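Long-range contact in putative nucleotide sugar epimerase/ dehydratase (Bordetella bronchiseptica, PDB 2Q1S), which binds NADH as a putative nucleotide-sugar epimerase or dehydratase and probably takes part in lipopolysaccharide O-antigen biosynthesis: residues A[272-286]-A[326-339]. Residues are numbered along the deposited sequence; the frame is centred on the assembly and turned at random.
Sequences ACAADGTPGGVYNIA and GSPEKARRELGFSA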
ATOM      1  N   ALA A 272      11.708 -20.512 -12.640  1.00 40.27           N
ATOM      2  CA  ALA A 272      12.910 -19.833 -13.165  1.00 40.52           C
ATOM      3  C   ALA A 272      13.266 -18.578 -12.360  1.00 40.65           C
ATOM      4  O   ALA A 272      14.435 -18.276 -12.136  1.00 40.37           O
ATOM      5  CB  ALA A 272      12.749 -19.510 -14.646  1.00 41.02           C
ATOM      6  N   CYS A 273      12.245 -17.848 -11.931  1.00 41.34           N
ATOM      7  CA  CYS A 273      12.466 -16.699 -11.051  1.00 41.34           C
ATOM      8  C   CYS A 273      13.119 -17.163  -9.751  1.00 40.12           C
ATOM      9  O   CYS A 273      14.041 -16.521  -9.271  1.00 40.52           O
ATOM     10  CB  CYS A 273      11.136 -16.002 -10.746  1.00 41.21           C
ATOM     11  SG  CYS A 273      10.532 -14.975 -12.138  1.00 43.56           S
ATOM     12  N   ALA A 274      12.579 -18.225  -9.146  1.00 40.35           N
ATOM     13  CA  ALA A 274      13.118 -18.757  -7.894  1.00 39.37           C
ATOM     14  C   ALA A 274      14.566 -19.172  -8.051  1.00 39.19           C
ATOM     15  O   ALA A 274      15.442 -18.790  -7.274  1.00 39.86           O
ATOM     16  CB  ALA A 274      12.324 -19.940  -7.413  1.00 38.65           C
ATOM     17  N   ALA A 275      14.818 -19.992  -9.061  1.00 39.61           N
ATOM     18  CA  ALA A 275      16.150 -20.536  -9.237  1.00 38.95           C
ATOM     19  C   ALA A 275      17.194 -19.467  -9.574  1.00 39.95           C
ATOM     20  O   ALA A 275      18.270 -19.436  -8.978  1.00 40.69           O
ATOM     21  CB  ALA A 275      16.106 -21.630 -10.327  1.00 39.39           C
ATOM     22  N   ASP A 276      16.846 -18.591 -10.511  1.00 40.23           N
ATOM     23  CA  ASP A 276      17.838 -17.731 -11.155  1.00 40.96           C
ATOM     24  C   ASP A 276      17.557 -16.239 -11.165  1.00 41.47           C
ATOM     25  O   ASP A 276      18.391 -15.454 -11.631  1.00 43.41           O
ATOM     26  CB  ASP A 276      18.068 -18.179 -12.599  1.00 42.10           C
ATOM     27  CG  ASP A 276      18.730 -19.553 -12.700  1.00 44.56           C
ATOM     28  OD1 ASP A 276      19.619 -19.883 -11.893  1.00 49.38           O
ATOM     29  OD2 ASP A 276      18.351 -20.288 -13.611  1.00 50.28           O
ATOM     30  N   GLY A 277      16.375 -15.845 -10.691  1.00 40.93           N
ATOM     31  CA  GLY A 277      16.057 -14.405 -10.675  1.00 41.96           C
ATOM     32  C   GLY A 277      16.944 -13.596  -9.727  1.00 42.40           C
ATOM     33  O   GLY A 277      17.272 -14.050  -8.628  1.00 41.98           O
ATOM     34  N   THR A 278      17.248 -12.368 -10.129  1.00 41.52           N
ATOM     35  CA  THR A 278      18.085 -11.484  -9.315  1.00 42.32           C
ATOM     36  C   THR A 278      17.300 -10.984  -8.089  1.00 41.84           C
ATOM     37  O   THR A 278      16.193 -10.433  -8.247  1.00 42.13           O
ATOM     38  CB  THR A 278      18.482 -10.280 -10.129  1.00 41.49           C
ATOM     39  OG1 THR A 278      19.210 -10.732 -11.266  1.00 43.85           O
ATOM     40  CG2 THR A 278      19.410  -9.352  -9.329  1.00 44.89           C
ATOM     41  N   PRO A 279      17.843 -11.175  -6.865  1.00 42.17           N
ATOM     42  CA  PRO A 279      17.192 -10.620  -5.669  1.00 43.54           C
ATOM     43  C   PRO A 279      16.967  -9.111  -5.833  1.00 44.20           C
ATOM     44  O   PRO A 279      17.855  -8.362  -6.282  1.00 43.16           O
ATOM     45  CB  PRO A 279      18.204 -10.932  -4.550  1.00 43.16           C
ATOM     46  CG  PRO A 279      18.871 -12.192  -5.041  1.00 42.83           C
ATOM     47  CD  PRO A 279      19.082 -11.902  -6.510  1.00 42.92           C
ATOM     48  N   GLY A 280      15.759  -8.700  -5.469  1.00 43.35           N
ATOM     49  CA  GLY A 280      15.333  -7.321  -5.638  1.00 44.58           C
ATOM     50  C   GLY A 280      14.739  -7.040  -7.000  1.00 44.28           C
ATOM     51  O   GLY A 280      14.235  -5.943  -7.230  1.00 43.78           O
ATOM     52  N   GLY A 281      14.788  -8.028  -7.903  1.00 42.72           N
ATOM     53  CA  GLY A 281      14.416  -7.789  -9.278  1.00 42.65           C
ATOM     54  C   GLY A 281      12.986  -8.122  -9.635  1.00 40.54           C
ATOM     55  O   GLY A 281      12.212  -8.607  -8.810  1.00 41.18           O
ATOM     56  N   VAL A 282      12.675  -7.859 -10.915  1.00 42.54           N
ATOM     57  CA  VAL A 282      11.310  -8.072 -11.450  1.00 41.17           C
ATOM     58  C   VAL A 282      11.392  -8.602 -12.878  1.00 40.89           C
ATOM     59  O   VAL A 282      12.219  -8.130 -13.672  1.00 41.41           O
ATOM     60  CB  VAL A 282      10.401  -6.803 -11.359  1.00 39.99           C
ATOM     61  CG1 VAL A 282      11.047  -5.557 -12.020  1.00 41.23           C
ATOM     62  CG2 VAL A 282       9.033  -7.070 -11.910  1.00 42.03           C
ATOM     63  N   TYR A 283      10.508  -9.558 -13.184  1.00 39.82           N
ATOM     64  CA  TYR A 283      10.473 -10.184 -14.509  1.00 40.44           C
ATOM     65  C   TYR A 283       9.045 -10.317 -14.967  1.00 40.05           C
ATOM     66  O   TYR A 283       8.200 -10.779 -14.238  1.00 40.56           O
ATOM     67  CB  TYR A 283      11.082 -11.590 -14.489  1.00 41.05           C
ATOM     68  CG  TYR A 283      12.527 -11.622 -14.077  1.00 41.99           C
ATOM     69  CD1 TYR A 283      12.869 -11.685 -12.706  1.00 40.37           C
ATOM     70  CD2 TYR A 283      13.552 -11.556 -15.018  1.00 41.97           C
ATOM     71  CE1 TYR A 283      14.210 -11.675 -12.306  1.00 41.72           C
ATOM     72  CE2 TYR A 283      14.883 -11.573 -14.610  1.00 42.40           C
ATOM     73  CZ  TYR A 283      15.201 -11.618 -13.269  1.00 42.06           C
ATOM     74  OH  TYR A 283      16.536 -11.640 -12.893  1.00 44.28           O
ATOM     75  N   ASN A 284       8.787  -9.905 -16.198  1.00 41.69           N
ATOM     76  CA  ASN A 284       7.526 -10.266 -16.863  1.00 42.76           C
ATOM     77  C   ASN A 284       7.556 -11.744 -17.262  1.00 42.66           C
ATOM     78  O   ASN A 284       8.524 -12.199 -17.898  1.00 43.77           O
ATOM     79  CB  ASN A 284       7.297  -9.447 -18.137  1.00 42.83           C
ATOM     80  CG  ASN A 284       7.179  -7.957 -17.878  1.00 44.23           C
ATOM     81  OD1 ASN A 284       6.745  -7.533 -16.833  1.00 46.49           O
ATOM     82  ND2 ASN A 284       7.557  -7.160 -18.867  1.00 47.72           N
ATOM     83  N   ILE A 285       6.508 -12.479 -16.880  1.00 43.27           N
ATOM     84  CA  ILE A 285       6.292 -13.866 -17.319  1.00 43.43           C
ATOM     85  C   ILE A 285       5.066 -13.794 -18.276  1.00 43.14           C
ATOM     86  O   ILE A 285       3.918 -13.622 -17.852  1.00 42.01           O
ATOM     87  CB  ILE A 285       6.027 -14.798 -16.070  1.00 43.95           C
ATOM     88  CG1 ILE A 285       7.257 -14.765 -15.130  1.00 45.01           C
ATOM     89  CG2 ILE A 285       5.702 -16.243 -16.508  1.00 42.77           C
ATOM     90  CD1 ILE A 285       8.603 -15.046 -15.780  1.00 48.24           C
ATOM     91  N   ALA A 286       5.367 -13.822 -19.577  1.00 43.34           N
ATOM     92  CA  ALA A 286       4.411 -13.414 -20.609  1.00 43.20           C
ATOM     93  C   ALA A 286       4.585 -14.231 -21.873  1.00 42.98           C
ATOM     94  O   ALA A 286       5.673 -14.699 -22.157  1.00 43.15           O
ATOM     95  CB  ALA A 286       4.585 -11.921 -20.928  1.00 43.83           C
ATOM     96  N   GLY A 326       3.277  -6.817 -21.372  1.00 51.34           N
ATOM     97  CA  GLY A 326       4.653  -7.049 -20.919  1.00 50.73           C
ATOM     98  C   GLY A 326       5.581  -7.751 -21.900  1.00 50.74           C
ATOM     99  O   GLY A 326       5.214  -8.758 -22.517  1.00 50.09           O
ATOM    100  N   SER A 327       6.792  -7.213 -22.034  1.00 50.70           N
ATOM    101  CA  SER A 327       7.815  -7.854 -22.863  1.00 51.63           C
ATOM    102  C   SER A 327       8.421  -9.054 -22.146  1.00 52.47           C
ATOM    103  O   SER A 327       8.796  -8.944 -20.979  1.00 52.83           O
ATOM    104  CB  SER A 327       8.929  -6.884 -23.231  1.00 51.32           C
ATOM    105  OG  SER A 327       9.948  -7.567 -23.939  1.00 52.09           O
ATOM    106  N   PRO A 328       8.504 -10.209 -22.840  1.00 53.14           N
ATOM    107  CA  PRO A 328       9.113 -11.399 -22.267  1.00 54.99           C
ATOM    108  C   PRO A 328      10.648 -11.442 -22.397  1.00 57.13           C
ATOM    109  O   PRO A 328      11.257 -12.449 -22.052  1.00 58.09           O
ATOM    110  CB  PRO A 328       8.490 -12.526 -23.102  1.00 54.53           C
ATOM    111  CG  PRO A 328       8.291 -11.920 -24.445  1.00 53.13           C
ATOM    112  CD  PRO A 328       8.012 -10.454 -24.214  1.00 53.32           C
ATOM    113  N   GLU A 329      11.272 -10.378 -22.909  1.00 59.56           N
ATOM    114  CA  GLU A 329      12.703 -10.451 -23.253  1.00 62.35           C
ATOM    115  C   GLU A 329      13.659 -10.596 -22.053  1.00 64.95           C
ATOM    116  O   GLU A 329      14.664 -11.312 -22.103  1.00 67.63           O
ATOM    117  CB  GLU A 329      13.099  -9.277 -24.136  1.00 62.51           C
ATOM    118  CG  GLU A 329      12.435  -9.371 -25.493  1.00 62.46           C
ATOM    119  CD  GLU A 329      12.525 -10.795 -26.084  1.00 63.57           C
ATOM    120  OE1 GLU A 329      13.662 -11.350 -26.108  1.00 62.69           O
ATOM    121  OE2 GLU A 329      11.456 -11.346 -26.505  1.00 60.21           O
ATOM    122  N   LYS A 330      13.371  -9.915 -20.952  1.00 67.09           N
ATOM    123  CA  LYS A 330      14.281 -10.015 -19.821  1.00 69.93           C
ATOM    124  C   LYS A 330      14.391 -11.461 -19.271  1.00 72.11           C
ATOM    125  O   LYS A 330      15.546 -12.068 -19.253  1.00 76.73           O
ATOM    126  CB  LYS A 330      13.884  -9.022 -18.730  1.00 68.77           C
ATOM    127  CG  LYS A 330      14.842  -9.053 -17.549  1.00 70.62           C
ATOM    128  CD  LYS A 330      14.390  -7.929 -16.569  1.00 69.45           C
ATOM    129  CE  LYS A 330      15.134  -8.036 -15.242  1.00 72.30           C
ATOM    130  NZ  LYS A 330      14.621  -6.913 -14.366  1.00 71.34           N
ATOM    131  N   ALA A 331      13.205 -12.059 -18.921  1.00 71.51           N
ATOM    132  CA  ALA A 331      13.179 -13.496 -18.590  1.00 70.85           C
ATOM    133  C   ALA A 331      13.842 -14.416 -19.644  1.00 71.04           C
ATOM    134  O   ALA A 331      14.485 -15.396 -19.295  1.00 73.82           O
ATOM    135  CB  ALA A 331      11.744 -13.919 -18.368  1.00 68.55           C
ATOM    136  N   ARG A 332      13.695 -14.114 -20.950  1.00 69.34           N
ATOM    137  CA  ARG A 332      14.329 -14.996 -21.915  1.00 68.50           C
ATOM    138  C   ARG A 332      15.848 -14.930 -21.726  1.00 70.16           C
ATOM    139  O   ARG A 332      16.537 -16.006 -21.822  1.00 75.79           O
ATOM    140  CB  ARG A 332      13.921 -14.572 -23.331  1.00 68.30           C
ATOM    141  CG  ARG A 332      14.514 -15.385 -24.485  1.00 68.59           C
ATOM    142  CD  ARG A 332      13.933 -14.887 -25.809  1.00 66.87           C
ATOM    143  NE  ARG A 332      12.725 -15.678 -26.112  1.00 70.71           N
ATOM    144  CZ  ARG A 332      11.482 -15.198 -26.286  1.00 70.16           C
ATOM    145  NH1 ARG A 332      11.242 -13.895 -26.221  1.00 68.81           N
ATOM    146  NH2 ARG A 332      10.472 -16.042 -26.563  1.00 70.85           N
ATOM    147  N   ARG A 333      16.372 -13.676 -21.591  1.00 66.51           N
ATOM    148  CA  ARG A 333      17.815 -13.418 -21.644  1.00 63.46           C
ATOM    149  C   ARG A 333      18.491 -13.855 -20.347  1.00 61.19           C
ATOM    150  O   ARG A 333      19.538 -14.516 -20.365  1.00 60.41           O
ATOM    151  CB  ARG A 333      18.061 -11.928 -21.916  1.00 63.39           C
ATOM    152  CG  ARG A 333      19.534 -11.508 -21.926  1.00 63.49           C
ATOM    153  CD  ARG A 333      19.698 -10.002 -22.107  1.00 63.30           C
ATOM    154  NE  ARG A 333      19.014  -9.261 -21.048  1.00 62.00           N
ATOM    155  CZ  ARG A 333      17.910  -8.527 -21.215  1.00 62.33           C
ATOM    156  NH1 ARG A 333      17.348  -8.393 -22.420  1.00 62.44           N
ATOM    157  NH2 ARG A 333      17.380  -7.906 -20.169  1.00 61.08           N
ATOM    158  N   GLU A 334      17.886 -13.482 -19.221  1.00 58.23           N
ATOM    159  CA  GLU A 334      18.477 -13.731 -17.918  1.00 56.19           C
ATOM    160  C   GLU A 334      18.159 -15.101 -17.343  1.00 55.02           C
ATOM    161  O   GLU A 334      18.955 -15.657 -16.594  1.00 55.18           O
ATOM    162  CB  GLU A 334      18.001 -12.679 -16.925  1.00 56.80           C
ATOM    163  CG  GLU A 334      18.632 -11.337 -17.115  1.00 57.05           C
ATOM    164  CD  GLU A 334      18.355 -10.407 -15.958  1.00 59.00           C
ATOM    165  OE1 GLU A 334      18.028 -10.898 -14.842  1.00 57.30           O
ATOM    166  OE2 GLU A 334      18.486  -9.182 -16.175  1.00 63.55           O
ATOM    167  N   LEU A 335      16.984 -15.632 -17.663  1.00 51.93           N
ATOM    168  CA  LEU A 335      16.525 -16.857 -17.031  1.00 50.48           C
ATOM    169  C   LEU A 335      16.448 -18.018 -18.003  1.00 49.78           C
ATOM    170  O   LEU A 335      16.214 -19.157 -17.592  1.00 49.14           O
ATOM    171  CB  LEU A 335      15.135 -16.640 -16.400  1.00 50.11           C
ATOM    172  CG  LEU A 335      14.965 -15.400 -15.517  1.00 49.79           C
ATOM    173  CD1 LEU A 335      13.543 -15.339 -14.998  1.00 48.67           C
ATOM    174  CD2 LEU A 335      15.936 -15.405 -14.341  1.00 51.42           C
ATOM    175  N   GLY A 336      16.623 -17.724 -19.291  1.00 49.92           N
ATOM    176  CA  GLY A 336      16.416 -18.729 -20.335  1.00 50.17           C
ATOM    177  C   GLY A 336      14.975 -19.210 -20.413  1.00 50.95           C
ATOM    178  O   GLY A 336      14.712 -20.307 -20.916  1.00 51.22           O
ATOM    179  N   PHE A 337      14.043 -18.392 -19.920  1.00 51.20           N
ATOM    180  CA  PHE A 337      12.638 -18.770 -19.912  1.00 51.67           C
ATOM    181  C   PHE A 337      11.860 -18.161 -21.085  1.00 53.21           C
ATOM    182  O   PHE A 337      11.988 -16.966 -21.343  1.00 54.53           O
ATOM    183  CB  PHE A 337      11.971 -18.379 -18.581  1.00 50.44           C
ATOM    184  CG  PHE A 337      10.482 -18.509 -18.624  1.00 51.47           C
ATOM    185  CD1 PHE A 337       9.871 -19.738 -18.400  1.00 50.37           C
ATOM    186  CD2 PHE A 337       9.693 -17.428 -18.968  1.00 53.75           C
ATOM    187  CE1 PHE A 337       8.497 -19.865 -18.481  1.00 50.00           C
ATOM    188  CE2 PHE A 337       8.317 -17.550 -19.041  1.00 52.82           C
ATOM    189  CZ  PHE A 337       7.720 -18.778 -18.801  1.00 51.68           C
ATOM    190  N   SER A 338      11.087 -18.994 -21.810  1.00 53.70           N
ATOM    191  CA  SER A 338      10.079 -18.520 -22.787  1.00 54.78           C
ATOM    192  C   SER A 338       8.781 -19.326 -22.619  1.00 55.34           C
ATOM    193  O   SER A 338       8.808 -20.542 -22.391  1.00 55.39           O
ATOM    194  CB  SER A 338      10.577 -18.574 -24.238  1.00 55.79           C
ATOM    195  OG  SER A 338      11.071 -19.843 -24.482  1.00 58.61           O
ATOM    196  N   ALA A 339       7.646 -18.634 -22.704  1.00 55.35           N
ATOM    197  CA  ALA A 339       6.330 -19.269 -22.605  1.00 55.46           C
ATOM    198  C   ALA A 339       5.864 -19.636 -24.021  1.00 56.60           C
ATOM    199  O   ALA A 339       5.280 -18.803 -24.722  1.00 57.67           O
ATOM    200  CB  ALA A 339       5.364 -18.327 -21.945  1.00 56.33           C
TER
HETATM  201  O   HOH W   1      18.911  -8.755 -13.184  1.00 43.41           O
HETATM  202  O   HOH W   2      10.618 -10.780 -19.111  1.00 32.77           O
HETATM  203  O   HOH W   3       7.976 -15.859 -23.167  1.00 36.05           O
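The ring of Y283 lies between K330 and L335. L335 CD1 makes a CH-pi contact with one face, 4.0 Å from the Y283 ring centroid. K330 NZ stands over the opposite face, 4.8 Å from that centroid, in a cation-pi contact. With CG anti to the backbone N (chi1 -178°), the extended K330 chain crosses the ring. Its NZ then gives a 2.8 Å hydrogen bond to V282 O, in the carbonyl plane.

The Y283 hydroxyl is held by E334 across the contact and by the T278 backbone of its own segment. Its OH donates to E334 OE1 at 2.6 Å and accepts from T278 N. The E334 carboxylate stands almost perpendicular to the ring (87°). Water 1 links E334 OE1 to T278 OG1.

The NADH-binding domain has a Rossmann fold. Here strand 281-284 runs parallel to strand 203-212, and helix 329-335 packs across it near helix 263-276. The I285 side chain is about 9 Å from the bound NADH.

Apolar packing continues beside the ring. A272 CB meets L335 CB and F337 CB. L335 CD2 reaches the end of the helix at D276. I285 CG2 lies 3.9 Å from F337 CE2.

Farther along, N284 ND2 donates to S327 O at 3.0 Å. Water 2 accepts from A331 N and lies within hydrogen-bonding distance of N284 O, bridging the two. Water 3 accepts from A339 N and donates to A286 O.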